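Local structure of putative uncharacterized protein (Archaeoglobus fulgidus, 3VU0) at residues D31-W43 and K50-A64. The protein is an archaeal protein of the oligosaccharyltransferase AglB family, crystallised as its C-terminal globular domain. Residues are numbered along the deposited sequence; the frame is centred on the assembly and turned at random.
Sequences DYAVLSWWDYGNW and KAVVCNNFQAGADDA
Trp38 and Phe57 meet edge to face, the phenyl edge directed at the five-membered ring of the indole with the planes at 66°. The six-membered ring takes a second contact on its face, a CH-pi approach from Phe57 CB that stands 4.2 Å from the ring centroid and almost on its normal. Asp39 OD1 lies over the opposite indole face, while Trp37 CH2 reaches the edge in plane; Trp38 CD1 in turn sits over one face of the Trp37 ring, whose own edge meets Ala64 CB. These residues open the WWDYG motif of the AglB/STT3 family, Trp37 to Gly41. The chi1 of Trp38, 73°, tucks CG between its backbone N and carbonyl carbon, carrying the indole across the Asn56-Phe57 peptide. Beside it, Cys54 SG packs 3.6 Å from Trp38 CB.

The pairing illustrates how water takes over where direct bonding stops after a single beta bridge. Val34 N donates to Ala51 O at 2.8 Å, and Val53 N returns a longer bond to Val34 O, approaching from above the carbonyl plane. Water 1 shares Val34 O with Val53 N and also binds Ser36 N and Cys54 N. Further on, water 2 links Trp37 O with Cys54 O, and water 3 connects Trp38 O and Asn42 N, at the turn into helix 41-46, with Asn55 O. Gly41, lacking a side chain, lets that helix start directly on the backbone of Cys54 and Asn55, its CA making a CA-H...O contact with Cys54 O at 3.3 Å and lying 3.7 Å from Asn55 CA. On the apolar side, Val53 CG2 presses against Leu35 CB at 3.5 Å.

Both segments fall in the AglB core family region; strand 33-35 is an outermost strand of the chain's mixed sheet, parallel to strand 85-91, where Val53 also packs on Val85. Helix 41-46 covers Val52 and Asn55 through Ile44 and Leu45, whereas helix 105-112 brings Ile111 against both Trp37 and Phe57.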
loop_
_atom_site.group_PDB
_atom_site.type_symbol
_atom_site.label_atom_id
_atom_site.label_comp_id
_atom_site.label_asym_id
_atom_site.label_seq_id
_atom_site.Cartn_x
_atom_site.Cartn_y
_atom_site.Cartn_z
ATOM N N ASP A 31 14.622 -1.415 -12.852
ATOM C CA ASP A 31 14.091 -2.666 -13.385
ATOM C C ASP A 31 12.655 -2.882 -12.909
ATOM O O ASP A 31 11.775 -3.249 -13.686
ATOM C CB ASP A 31 14.960 -3.843 -12.939
ATOM C CG ASP A 31 14.534 -5.152 -13.569
ATOM O OD1 ASP A 31 13.355 -5.532 -13.409
ATOM O OD2 ASP A 31 15.376 -5.802 -14.225
ATOM N N TYR A 32 12.430 -2.669 -11.619
ATOM C CA TYR A 32 11.099 -2.819 -11.049
ATOM C C TYR A 32 10.990 -1.857 -9.885
ATOM O O TYR A 32 11.992 -1.314 -9.427
ATOM C CB TYR A 32 10.865 -4.261 -10.571
ATOM C CG TYR A 32 11.635 -4.650 -9.326
ATOM C CD1 TYR A 32 11.130 -4.377 -8.052
ATOM C CD2 TYR A 32 12.880 -5.274 -9.420
ATOM C CE1 TYR A 32 11.847 -4.717 -6.902
ATOM C CE2 TYR A 32 13.604 -5.615 -8.279
ATOM C CZ TYR A 32 13.083 -5.335 -7.025
ATOM O OH TYR A 32 13.797 -5.685 -5.899
ATOM N N ALA A 33 9.771 -1.638 -9.410
ATOM C CA ALA A 33 9.563 -0.740 -8.285
ATOM C C ALA A 33 8.696 -1.393 -7.218
ATOM O O ALA A 33 8.001 -2.377 -7.473
ATOM C CB ALA A 33 8.915 0.558 -8.765
ATOM N N VAL A 34 8.758 -0.837 -6.016
ATOM C CA VAL A 34 7.968 -1.315 -4.896
ATOM C C VAL A 34 6.904 -0.253 -4.645
ATOM O O VAL A 34 7.228 0.921 -4.468
ATOM C CB VAL A 34 8.835 -1.472 -3.639
ATOM C CG1 VAL A 34 7.964 -1.882 -2.457
ATOM C CG2 VAL A 34 9.929 -2.507 -3.894
ATOM N N LEU A 35 5.638 -0.658 -4.639
ATOM C CA LEU A 35 4.556 0.292 -4.415
ATOM C C LEU A 35 4.081 0.285 -2.968
ATOM O O LEU A 35 3.849 -0.771 -2.377
ATOM C CB LEU A 35 3.380 -0.009 -5.357
ATOM C CG LEU A 35 2.211 0.990 -5.408
ATOM C CD1 LEU A 35 1.373 0.737 -6.654
ATOM C CD2 LEU A 35 1.356 0.871 -4.152
ATOM N N SER A 36 3.962 1.479 -2.401
ATOM C CA SER A 36 3.491 1.655 -1.030
ATOM C C SER A 36 3.015 3.094 -0.919
ATOM O O SER A 36 3.021 3.826 -1.911
ATOM C CB SER A 36 4.619 1.412 -0.029
ATOM O OG SER A 36 4.105 1.328 1.290
ATOM N N TRP A 37 2.601 3.503 0.275
ATOM C CA TRP A 37 2.155 4.880 0.472
ATOM C C TRP A 37 3.414 5.752 0.466
ATOM O O TRP A 37 4.477 5.310 0.900
ATOM C CB TRP A 37 1.416 5.012 1.804
ATOM C CG TRP A 37 0.701 6.328 1.977
ATOM C CD1 TRP A 37 0.629 7.067 3.120
ATOM C CD2 TRP A 37 -0.053 7.044 0.988
ATOM N NE1 TRP A 37 -0.118 8.198 2.907
ATOM C CE2 TRP A 37 -0.551 8.210 1.608
ATOM C CE3 TRP A 37 -0.358 6.814 -0.360
ATOM C CZ2 TRP A 37 -1.340 9.149 0.925
ATOM C CZ3 TRP A 37 -1.144 7.748 -1.041
ATOM C CH2 TRP A 37 -1.624 8.898 -0.396
ATOM N N TRP A 38 3.299 6.991 -0.001
ATOM C CA TRP A 38 4.472 7.853 -0.089
ATOM C C TRP A 38 5.230 8.118 1.214
ATOM O O TRP A 38 6.432 8.371 1.183
ATOM C CB TRP A 38 4.111 9.184 -0.769
ATOM C CG TRP A 38 3.298 10.104 0.066
ATOM C CD1 TRP A 38 1.942 10.091 0.226
ATOM C CD2 TRP A 38 3.791 11.169 0.881
ATOM N NE1 TRP A 38 1.559 11.086 1.095
ATOM C CE2 TRP A 38 2.677 11.762 1.513
ATOM C CE3 TRP A 38 5.070 11.680 1.140
ATOM C CZ2 TRP A 38 2.801 12.845 2.391
ATOM C CZ3 TRP A 38 5.194 12.762 2.016
ATOM C CH2 TRP A 38 4.062 13.329 2.629
ATOM N N ASP A 39 4.548 8.046 2.354
ATOM C CA ASP A 39 5.209 8.275 3.638
ATOM C C ASP A 39 6.408 7.353 3.876
ATOM O O ASP A 39 7.367 7.732 4.551
ATOM C CB ASP A 39 4.239 8.062 4.811
ATOM C CG ASP A 39 3.133 9.096 4.867
ATOM O OD1 ASP A 39 3.292 10.188 4.284
ATOM O OD2 ASP A 39 2.112 8.813 5.524
ATOM N N TYR A 40 6.344 6.141 3.334
ATOM C CA TYR A 40 7.399 5.149 3.545
ATOM C C TYR A 40 8.434 5.061 2.429
ATOM O O TYR A 40 9.393 4.281 2.524
ATOM C CB TYR A 40 6.758 3.770 3.729
ATOM C CG TYR A 40 5.467 3.801 4.519
ATOM C CD1 TYR A 40 5.443 4.245 5.843
ATOM C CD2 TYR A 40 4.270 3.386 3.941
ATOM C CE1 TYR A 40 4.250 4.272 6.575
ATOM C CE2 TYR A 40 3.074 3.408 4.659
ATOM C CZ TYR A 40 3.072 3.850 5.974
ATOM O OH TYR A 40 1.890 3.860 6.684
ATOM N N GLY A 41 8.240 5.851 1.379
ATOM C CA GLY A 41 9.145 5.827 0.244
ATOM C C GLY A 41 10.629 5.918 0.556
ATOM O O GLY A 41 11.415 5.089 0.089
ATOM N N ASN A 42 11.018 6.922 1.338
ATOM C CA ASN A 42 12.422 7.114 1.683
ATOM C C ASN A 42 13.025 5.931 2.426
ATOM O O ASN A 42 14.203 5.617 2.243
ATOM C CB ASN A 42 12.607 8.397 2.504
ATOM C CG ASN A 42 12.382 9.650 1.678
ATOM O OD1 ASN A 42 12.809 9.725 0.530
ATOM N ND2 ASN A 42 11.720 10.643 2.260
ATOM N N TRP A 43 12.226 5.276 3.261
ATOM C CA TRP A 43 12.708 4.121 4.006
ATOM C C TRP A 43 13.029 2.979 3.051
ATOM O O TRP A 43 14.089 2.351 3.133
ATOM C CB TRP A 43 11.659 3.643 5.014
ATOM C CG TRP A 43 11.613 4.420 6.293
ATOM C CD1 TRP A 43 12.543 5.310 6.753
ATOM C CD2 TRP A 43 10.616 4.316 7.318
ATOM N NE1 TRP A 43 12.190 5.763 8.002
ATOM C CE2 TRP A 43 11.011 5.168 8.373
ATOM C CE3 TRP A 43 9.427 3.582 7.448
ATOM C CZ2 TRP A 43 10.260 5.305 9.545
ATOM C CZ3 TRP A 43 8.679 3.718 8.612
ATOM C CH2 TRP A 43 9.102 4.576 9.649
ATOM N N LYS A 50 15.637 -0.144 -2.538
ATOM C CA LYS A 50 14.786 -0.571 -3.640
ATOM C C LYS A 50 14.009 0.613 -4.208
ATOM O O LYS A 50 13.564 1.486 -3.463
ATOM C CB LYS A 50 13.812 -1.653 -3.156
ATOM C CG LYS A 50 14.500 -2.854 -2.515
ATOM C CD LYS A 50 15.159 -3.732 -3.568
ATOM C CE LYS A 50 16.078 -4.772 -2.942
ATOM N NZ LYS A 50 17.311 -4.157 -2.391
ATOM N N ALA A 51 13.856 0.639 -5.529
ATOM C CA ALA A 51 13.130 1.707 -6.205
ATOM C C ALA A 51 11.671 1.740 -5.751
ATOM O O ALA A 51 11.068 0.697 -5.493
ATOM C CB ALA A 51 13.203 1.507 -7.718
ATOM N N VAL A 52 11.100 2.937 -5.670
ATOM C CA VAL A 52 9.715 3.076 -5.231
ATOM C C VAL A 52 8.821 3.827 -6.209
ATOM O O VAL A 52 9.294 4.563 -7.079
ATOM C CB VAL A 52 9.633 3.804 -3.862
ATOM C CG1 VAL A 52 10.338 2.985 -2.790
ATOM C CG2 VAL A 52 10.264 5.193 -3.966
ATOM N N VAL A 53 7.517 3.626 -6.059
ATOM C CA VAL A 53 6.542 4.303 -6.891
ATOM C C VAL A 53 6.459 5.754 -6.427
ATOM O O VAL A 53 6.238 6.654 -7.232
ATOM C CB VAL A 53 5.150 3.651 -6.770
ATOM C CG1 VAL A 53 4.096 4.517 -7.456
ATOM C CG2 VAL A 53 5.182 2.267 -7.390
ATOM N N CYS A 54 6.654 5.978 -5.128
ATOM C CA CYS A 54 6.596 7.331 -4.582
ATOM C C CYS A 54 7.310 7.472 -3.240
ATOM O O CYS A 54 7.323 6.545 -2.430
ATOM C CB CYS A 54 5.134 7.769 -4.434
ATOM S SG CYS A 54 4.128 6.695 -3.380
ATOM N N ASN A 55 7.913 8.636 -3.015
ATOM C CA ASN A 55 8.609 8.911 -1.760
ATOM C C ASN A 55 8.307 10.331 -1.280
ATOM O O ASN A 55 8.815 10.780 -0.253
ATOM C CB ASN A 55 10.120 8.717 -1.919
ATOM C CG ASN A 55 10.700 9.550 -3.044
ATOM O OD1 ASN A 55 10.402 10.735 -3.171
ATOM N ND2 ASN A 55 11.544 8.934 -3.858
ATOM N N ASN A 56 7.478 11.033 -2.042
ATOM C CA ASN A 56 7.073 12.387 -1.694
ATOM C C ASN A 56 5.616 12.544 -2.091
ATOM O O ASN A 56 5.011 11.614 -2.625
ATOM C CB ASN A 56 7.947 13.429 -2.409
ATOM C CG ASN A 56 7.870 13.327 -3.919
ATOM O OD1 ASN A 56 6.801 13.468 -4.511
ATOM N ND2 ASN A 56 9.013 13.086 -4.554
ATOM N N PHE A 57 5.046 13.714 -1.834
ATOM C CA PHE A 57 3.646 13.935 -2.157
ATOM C C PHE A 57 3.375 14.295 -3.616
ATOM O O PHE A 57 2.357 13.894 -4.184
ATOM C CB PHE A 57 3.064 15.032 -1.267
ATOM C CG PHE A 57 1.627 15.317 -1.551
ATOM C CD1 PHE A 57 0.656 14.362 -1.276
ATOM C CD2 PHE A 57 1.246 16.507 -2.158
ATOM C CE1 PHE A 57 -0.673 14.587 -1.606
ATOM C CE2 PHE A 57 -0.083 16.740 -2.493
ATOM C CZ PHE A 57 -1.045 15.775 -2.217
ATOM N N GLN A 58 4.284 15.056 -4.213
ATOM C CA GLN A 58 4.129 15.499 -5.593
ATOM C C GLN A 58 4.130 14.394 -6.652
ATOM O O GLN A 58 3.223 14.325 -7.483
ATOM C CB GLN A 58 5.218 16.524 -5.923
ATOM C CG GLN A 58 4.682 17.876 -6.375
ATOM C CD GLN A 58 5.778 18.908 -6.555
ATOM O OE1 GLN A 58 6.453 19.285 -5.598
ATOM N NE2 GLN A 58 5.965 19.368 -7.787
ATOM N N ALA A 59 5.138 13.529 -6.627
ATOM C CA ALA A 59 5.232 12.470 -7.624
ATOM C C ALA A 59 4.904 11.059 -7.133
ATOM O O ALA A 59 5.311 10.652 -6.043
ATOM C CB ALA A 59 6.624 12.484 -8.255
ATOM N N GLY A 60 4.159 10.329 -7.961
ATOM C CA GLY A 60 3.793 8.955 -7.659
ATOM C C GLY A 60 2.749 8.684 -6.589
ATOM O O GLY A 60 2.110 7.632 -6.612
ATOM N N ALA A 61 2.569 9.612 -5.657
ATOM C CA ALA A 61 1.600 9.426 -4.580
ATOM C C ALA A 61 0.201 9.175 -5.124
ATOM O O ALA A 61 -0.554 8.378 -4.572
ATOM C CB ALA A 61 1.593 10.645 -3.665
ATOM N N ASP A 62 -0.142 9.857 -6.211
ATOM C CA ASP A 62 -1.458 9.702 -6.817
ATOM C C ASP A 62 -1.636 8.315 -7.433
ATOM O O ASP A 62 -2.733 7.759 -7.413
ATOM C CB ASP A 62 -1.676 10.792 -7.870
ATOM C CG ASP A 62 -0.646 10.751 -8.974
ATOM O OD1 ASP A 62 0.564 10.701 -8.663
ATOM O OD2 ASP A 62 -1.045 10.775 -10.157
ATOM N N ASP A 63 -0.559 7.756 -7.982
ATOM C CA ASP A 63 -0.622 6.419 -8.570
ATOM C C ASP A 63 -0.876 5.403 -7.458
ATOM O O ASP A 63 -1.663 4.470 -7.618
ATOM C CB ASP A 63 0.697 6.075 -9.273
ATOM C CG ASP A 63 0.802 6.685 -10.659
ATOM O OD1 ASP A 63 1.921 6.713 -11.209
ATOM O OD2 ASP A 63 -0.232 7.123 -11.203
ATOM N N ALA A 64 -0.191 5.588 -6.335
ATOM C CA ALA A 64 -0.337 4.695 -5.193
ATOM C C ALA A 64 -1.752 4.777 -4.632
ATOM O O ALA A 64 -2.333 3.760 -4.252
ATOM C CB ALA A 64 0.676 5.056 -4.112
HETATM O O HOH W 1 6.053 3.411 -3.569
HETATM O O HOH W 2 6.445 4.398 -1.004
HETATM O O HOH W 3 9.038 9.225 2.001
#